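Local coordinates for hemolysin-related protein (Vibrio cholerae serotype O1, PDB 6MLT) that serves as a secreted, metal-binding protein of the biofilm matrix and probably attaches to carbohydrate through its beta-prism lectin region, at residues L175-D180 against T203-N208; E161-D166 against S185-S190. All blocks are in the same frame, centred on the assembly; numbering follows the deposited sequence.

Contact 1: residues L175-D180 against T203-N208; sequences LLFSHD and TLYQNN
The backbones of Phe177 and Asn208 lie 6.8 Å apart at their CA atoms, and the gap widens to 9.7 Å between the CA atoms of His179 and Thr203, with aromatic side chains lying between. Phe177 reaches across with CG between its backbone N and carbonyl carbon (chi1 73°), the crowded position. Its CE1 meets Asn207 O at 3.6 Å, an approach to the ring edge near its plane, while CD1 rests against the carbonyl carbon of Asn208. On the far side of the ring, CE2 comes over one face of Tyr205, 4.1 Å from CG, with the two ring planes inclined at 51°. Thr203 CG2 packs on the opposite face of the tyrosine, near the rim. These residues join two neighbouring four-stranded antiparallel sheets, consistent with adjacent blades of a beta-propeller: 174-178 is the outermost strand of one, 203-205 the third strand of the next. A classic beta bulge interrupts the outer strand, where Leu176 and Phe177 both pair with Val168. His179 completes the aromatic cluster. Its CB sits 3.5 Å from Tyr205 OH, and its ring lies nearly parallel to that of the tyrosine but slid so far that they barely overlap; Phe177 CE2 lies in the imidazole plane at its edge. A nearly straight bond of 2.8 Å from His179 ND1 to Asp180 O, in the plane of the ring, fixes the ring's rotation. Beside the bulge, one water donates to both Leu176 O and Asn208 O, 2.9 Å from each.

Contact 2: residues E161-D166 against S185-S190; sequences EILAAD and SIAFDS. With NA (sodium ion), chain F; NA (sodium ion), chain E.
Between Ala164 and Ser185 the join is made through water: one molecule donates to Ala164 O at 2.8 Å and lies equally close, 2.8 Å, to Ser185 OG. A second water lies 2.9 Å from Ser185 O and farther from Leu163 O, with more acceptors in reach than it has protons. The strands 161-164 and 185-188 belong to successive four-stranded sheets, probably propeller blades, and their axes come within 6.8 Å at 138°. Leu163 points toward the other strand. Its CG lies beside the backbone N, anti to the carbonyl carbon, and CD1 then extends anti to CA (chi2 179°) to touch Ala187 CB at 3.7 Å and the carbonyl carbon of Ile186; Leu163 CB abuts Ser185 CB. Each strand also leads from or into a sodium-binding loop rich in acidic residues, of the kind found in FG-GAP repeats. Glu161 grips one sodium ion with both carboxylate oxygens, each at 2.4 Å, alongside Asp153, Asn155, Asp157 and Asn159. Asp189 gives only OD1, at 2.3 Å, to another, shared with Asn191, Asp193, Gln195 and Glu197. The side chains that meet are largely apolar, with Ser185 OG 3.4 Å from Ala164 O, and water satisfies the buried Ala164 O, which implies that here the two strands meet by leucine packing and water, while each ion is bound by residues of one sheet and its loop.

Contacts 1 and 2 tie the same two sheets together at different depths, their centres 8 Å apart, with contact 2 buried and contact 1 at the surface. His179 touches both contacts: its N probably donates to Asp166 O at 3.0 Å, while CE1 packs 3.1 Å from Ala165 O, so the imidazole of contact 1 rests on the turn that ends 161-166. In the second sheet, Leu204 CD2 lies 3.6 Å from Ser190 OG, beside the Asp189 sodium loop. The side chain of Gln206 is about 7 Å from the sodium ion held by Asp189, and that ion lies 13.3 Å from the sodium ion held by Glu161.

Contact 1: residues L175-D180 against T203-N208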
loop_
_atom_site.group_PDB
_atom_site.type_symbol
_atom_site.label_atom_id
_atom_site.label_comp_id
_atom_site.label_asym_id
_atom_site.label_seq_id
_atom_site.Cartn_x
_atom_site.Cartn_y
_atom_site.Cartn_z
ATOM N N LEU A 175 14.236 -2.601 24.082
ATOM C CA LEU A 175 13.872 -3.915 23.560
ATOM C C LEU A 175 12.572 -4.416 24.183
ATOM O O LEU A 175 12.422 -4.442 25.410
ATOM C CB LEU A 175 15.002 -4.909 23.835
ATOM C CG LEU A 175 14.804 -6.347 23.361
ATOM C CD1 LEU A 175 14.779 -6.409 21.852
ATOM C CD2 LEU A 175 15.898 -7.242 23.917
ATOM N N LEU A 176 11.635 -4.824 23.327
ATOM C CA LEU A 176 10.365 -5.418 23.743
ATOM C C LEU A 176 10.365 -6.935 23.616
ATOM O O LEU A 176 9.924 -7.631 24.535
ATOM C CB LEU A 176 9.208 -4.836 22.916
ATOM C CG LEU A 176 8.946 -3.340 23.104
ATOM C CD1 LEU A 176 7.893 -2.858 22.116
ATOM C CD2 LEU A 176 8.504 -3.045 24.530
ATOM N N PHE A 177 10.819 -7.461 22.478
ATOM C CA PHE A 177 11.045 -8.890 22.339
ATOM C C PHE A 177 12.094 -9.122 21.266
ATOM O O PHE A 177 12.257 -8.311 20.348
ATOM C CB PHE A 177 9.745 -9.671 22.039
ATOM C CG PHE A 177 9.181 -9.504 20.636
ATOM C CD1 PHE A 177 8.187 -8.569 20.375
ATOM C CD2 PHE A 177 9.566 -10.354 19.608
ATOM C CE1 PHE A 177 7.632 -8.447 19.104
ATOM C CE2 PHE A 177 9.013 -10.241 18.336
ATOM C CZ PHE A 177 8.044 -9.287 18.083
ATOM N N SER A 178 12.815 -10.232 21.417
ATOM C CA SER A 178 13.900 -10.637 20.537
ATOM C C SER A 178 13.427 -11.680 19.533
ATOM O O SER A 178 12.527 -12.480 19.816
ATOM C CB SER A 178 15.060 -11.234 21.341
ATOM O OG SER A 178 15.538 -10.363 22.342
ATOM N N HIS A 179 14.069 -11.689 18.366
ATOM C CA HIS A 179 13.903 -12.792 17.428
ATOM C C HIS A 179 15.199 -12.990 16.655
ATOM O O HIS A 179 16.074 -12.116 16.622
ATOM C CB HIS A 179 12.701 -12.583 16.475
ATOM C CG HIS A 179 12.745 -11.316 15.673
ATOM N ND1 HIS A 179 13.652 -11.103 14.655
ATOM C CD2 HIS A 179 11.965 -10.209 15.715
ATOM C CE1 HIS A 179 13.441 -9.913 14.119
ATOM N NE2 HIS A 179 12.421 -9.349 14.744
ATOM N N ASP A 180 15.320 -14.179 16.066
ATOM C CA ASP A 180 16.448 -14.513 15.212
ATOM C C ASP A 180 16.564 -13.513 14.067
ATOM O O ASP A 180 15.591 -12.877 13.660
ATOM C CB ASP A 180 16.292 -15.917 14.625
ATOM C CG ASP A 180 16.438 -17.012 15.664
ATOM O OD1 ASP A 180 17.167 -16.801 16.656
ATOM O OD2 ASP A 180 15.830 -18.087 15.483
ATOM N N THR A 203 7.898 -15.632 9.917
ATOM C CA THR A 203 7.151 -15.814 11.155
ATOM C C THR A 203 6.274 -14.599 11.421
ATOM O O THR A 203 6.749 -13.461 11.352
ATOM C CB THR A 203 8.093 -16.026 12.338
ATOM O OG1 THR A 203 8.943 -17.149 12.080
ATOM C CG2 THR A 203 7.307 -16.283 13.612
ATOM N N LEU A 204 5.005 -14.845 11.749
ATOM C CA LEU A 204 4.101 -13.801 12.212
ATOM C C LEU A 204 4.011 -13.866 13.734
ATOM O O LEU A 204 3.650 -14.908 14.300
ATOM C CB LEU A 204 2.709 -13.936 11.588
ATOM C CG LEU A 204 1.818 -12.705 11.809
ATOM C CD1 LEU A 204 2.322 -11.531 10.979
ATOM C CD2 LEU A 204 0.360 -13.004 11.491
ATOM N N TYR A 205 4.345 -12.753 14.388
ATOM C CA TYR A 205 4.248 -12.605 15.831
ATOM C C TYR A 205 3.162 -11.599 16.187
ATOM O O TYR A 205 2.953 -10.614 15.473
ATOM C CB TYR A 205 5.559 -12.099 16.450
ATOM C CG TYR A 205 6.828 -12.812 16.048
ATOM C CD1 TYR A 205 7.573 -12.383 14.958
ATOM C CD2 TYR A 205 7.315 -13.872 16.798
ATOM C CE1 TYR A 205 8.753 -13.013 14.605
ATOM C CE2 TYR A 205 8.499 -14.507 16.454
ATOM C CZ TYR A 205 9.209 -14.075 15.356
ATOM O OH TYR A 205 10.377 -14.708 15.004
ATOM N N GLN A 206 2.495 -11.832 17.316
ATOM C CA GLN A 206 1.797 -10.739 17.976
ATOM C C GLN A 206 2.817 -9.701 18.425
ATOM O O GLN A 206 4.024 -9.962 18.476
ATOM C CB GLN A 206 0.976 -11.252 19.161
ATOM C CG GLN A 206 -0.194 -12.124 18.743
ATOM C CD GLN A 206 -1.099 -12.505 19.902
ATOM O OE1 GLN A 206 -0.641 -13.022 20.919
ATOM N NE2 GLN A 206 -2.390 -12.245 19.754
ATOM N N ASN A 207 2.333 -8.497 18.735
ATOM C CA ASN A 207 3.279 -7.431 19.030
ATOM C C ASN A 207 3.922 -7.570 20.408
ATOM O O ASN A 207 4.821 -6.782 20.724
ATOM C CB ASN A 207 2.617 -6.053 18.872
ATOM C CG ASN A 207 1.368 -5.882 19.707
ATOM O OD1 ASN A 207 1.212 -6.490 20.764
ATOM N ND2 ASN A 207 0.475 -5.017 19.242
ATOM N N ASN A 208 3.521 -8.548 21.218
ATOM C CA ASN A 208 4.291 -8.920 22.399
ATOM C C ASN A 208 5.295 -10.034 22.111
ATOM O O ASN A 208 6.014 -10.455 23.022
ATOM C CB ASN A 208 3.349 -9.331 23.535
ATOM C CG ASN A 208 2.592 -10.616 23.245
ATOM O OD1 ASN A 208 2.616 -11.144 22.130
ATOM N ND2 ASN A 208 1.903 -11.117 24.255
HETATM O O HOH W 1 7.146 -8.460 24.844
#

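Contact 2: residues E161-D166 against S185-S190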
loop_
_atom_site.group_PDB
_atom_site.type_symbol
_atom_site.label_atom_id
_atom_site.label_comp_id
_atom_site.label_asym_id
_atom_site.label_seq_id
_atom_site.Cartn_x
_atom_site.Cartn_y
_atom_site.Cartn_z
ATOM N N GLU A 161 7.135 2.119 17.770
ATOM C CA GLU A 161 7.965 0.931 17.856
ATOM C C GLU A 161 8.911 0.850 16.663
ATOM O O GLU A 161 8.631 1.367 15.575
ATOM C CB GLU A 161 7.102 -0.330 17.935
ATOM C CG GLU A 161 6.460 -0.542 19.310
ATOM C CD GLU A 161 5.334 0.448 19.606
ATOM O OE1 GLU A 161 4.422 0.588 18.760
ATOM O OE2 GLU A 161 5.361 1.085 20.686
ATOM N N ILE A 162 10.038 0.187 16.886
ATOM C CA ILE A 162 11.115 0.051 15.915
ATOM C C ILE A 162 11.266 -1.437 15.623
ATOM O O ILE A 162 11.582 -2.221 16.528
ATOM C CB ILE A 162 12.423 0.657 16.456
ATOM C CG1 ILE A 162 12.241 2.157 16.701
ATOM C CG2 ILE A 162 13.581 0.416 15.511
ATOM C CD1 ILE A 162 13.334 2.779 17.565
ATOM N N LEU A 163 11.012 -1.830 14.377
ATOM C CA LEU A 163 11.097 -3.225 13.956
ATOM C C LEU A 163 12.454 -3.430 13.290
ATOM O O LEU A 163 12.666 -2.988 12.156
ATOM C CB LEU A 163 9.957 -3.578 13.001
ATOM C CG LEU A 163 8.576 -2.983 13.270
ATOM C CD1 LEU A 163 7.596 -3.450 12.192
ATOM C CD2 LEU A 163 8.072 -3.352 14.632
ATOM N N ALA A 164 13.363 -4.109 13.982
ATOM C CA ALA A 164 14.737 -4.270 13.525
ATOM C C ALA A 164 15.045 -5.746 13.293
ATOM O O ALA A 164 14.202 -6.622 13.493
ATOM C CB ALA A 164 15.719 -3.666 14.534
ATOM N N ALA A 165 16.293 -6.018 12.906
ATOM C CA ALA A 165 16.658 -7.355 12.446
ATOM C C ALA A 165 16.633 -8.385 13.566
ATOM O O ALA A 165 16.443 -9.577 13.299
ATOM C CB ALA A 165 18.046 -7.326 11.811
ATOM N N ASP A 166 16.847 -7.961 14.812
ATOM C CA ASP A 166 16.995 -8.885 15.929
ATOM C C ASP A 166 15.899 -8.748 16.974
ATOM O O ASP A 166 15.985 -9.390 18.031
ATOM C CB ASP A 166 18.359 -8.696 16.592
ATOM C CG ASP A 166 18.558 -7.286 17.174
ATOM O OD1 ASP A 166 17.731 -6.369 16.928
ATOM O OD2 ASP A 166 19.559 -7.099 17.893
ATOM N N SER A 185 11.439 -6.815 8.370
ATOM C CA SER A 185 10.289 -6.877 9.262
ATOM C C SER A 185 9.262 -5.849 8.813
ATOM O O SER A 185 9.630 -4.745 8.409
ATOM C CB SER A 185 10.676 -6.588 10.729
ATOM O OG SER A 185 11.796 -7.347 11.142
ATOM N N ILE A 186 7.974 -6.206 8.887
ATOM C CA ILE A 186 6.892 -5.248 8.688
ATOM C C ILE A 186 5.804 -5.517 9.721
ATOM O O ILE A 186 5.752 -6.580 10.341
ATOM C CB ILE A 186 6.289 -5.294 7.263
ATOM C CG1 ILE A 186 5.621 -6.646 6.981
ATOM C CG2 ILE A 186 7.361 -5.013 6.218
ATOM C CD1 ILE A 186 4.648 -6.591 5.801
ATOM N N ALA A 187 4.914 -4.540 9.888
ATOM C CA ALA A 187 3.793 -4.664 10.806
ATOM C C ALA A 187 2.484 -4.393 10.078
ATOM O O ALA A 187 2.402 -3.474 9.257
ATOM C CB ALA A 187 3.928 -3.699 11.984
ATOM N N PHE A 188 1.460 -5.185 10.395
ATOM C CA PHE A 188 0.123 -4.959 9.868
ATOM C C PHE A 188 -0.861 -5.729 10.730
ATOM O O PHE A 188 -0.497 -6.718 11.377
ATOM C CB PHE A 188 0.010 -5.379 8.396
ATOM C CG PHE A 188 0.080 -6.864 8.171
ATOM C CD1 PHE A 188 1.285 -7.537 8.257
ATOM C CD2 PHE A 188 -1.061 -7.581 7.845
ATOM C CE1 PHE A 188 1.350 -8.904 8.041
ATOM C CE2 PHE A 188 -1.006 -8.945 7.624
ATOM C CZ PHE A 188 0.199 -9.610 7.722
ATOM N N ASP A 189 -2.106 -5.250 10.750
ATOM C CA ASP A 189 -3.184 -5.920 11.472
ATOM C C ASP A 189 -3.652 -7.099 10.631
ATOM O O ASP A 189 -4.412 -6.936 9.677
ATOM C CB ASP A 189 -4.325 -4.950 11.755
ATOM C CG ASP A 189 -5.383 -5.534 12.686
ATOM O OD1 ASP A 189 -5.308 -6.739 13.019
ATOM O OD2 ASP A 189 -6.296 -4.783 13.088
ATOM N N SER A 190 -3.192 -8.297 10.987
ATOM C CA SER A 190 -3.476 -9.490 10.201
ATOM C C SER A 190 -4.868 -10.048 10.446
ATOM O O SER A 190 -5.384 -10.781 9.598
ATOM C CB SER A 190 -2.453 -10.578 10.531
ATOM O OG SER A 190 -2.680 -11.068 11.841
HETATM NA NA NA F . -4.170 -7.717 14.790
HETATM NA NA NA E . 3.128 1.922 20.252
HETATM O O HOH W 2 12.349 -4.204 9.144
HETATM O O HOH W 3 11.444 -6.845 13.869
#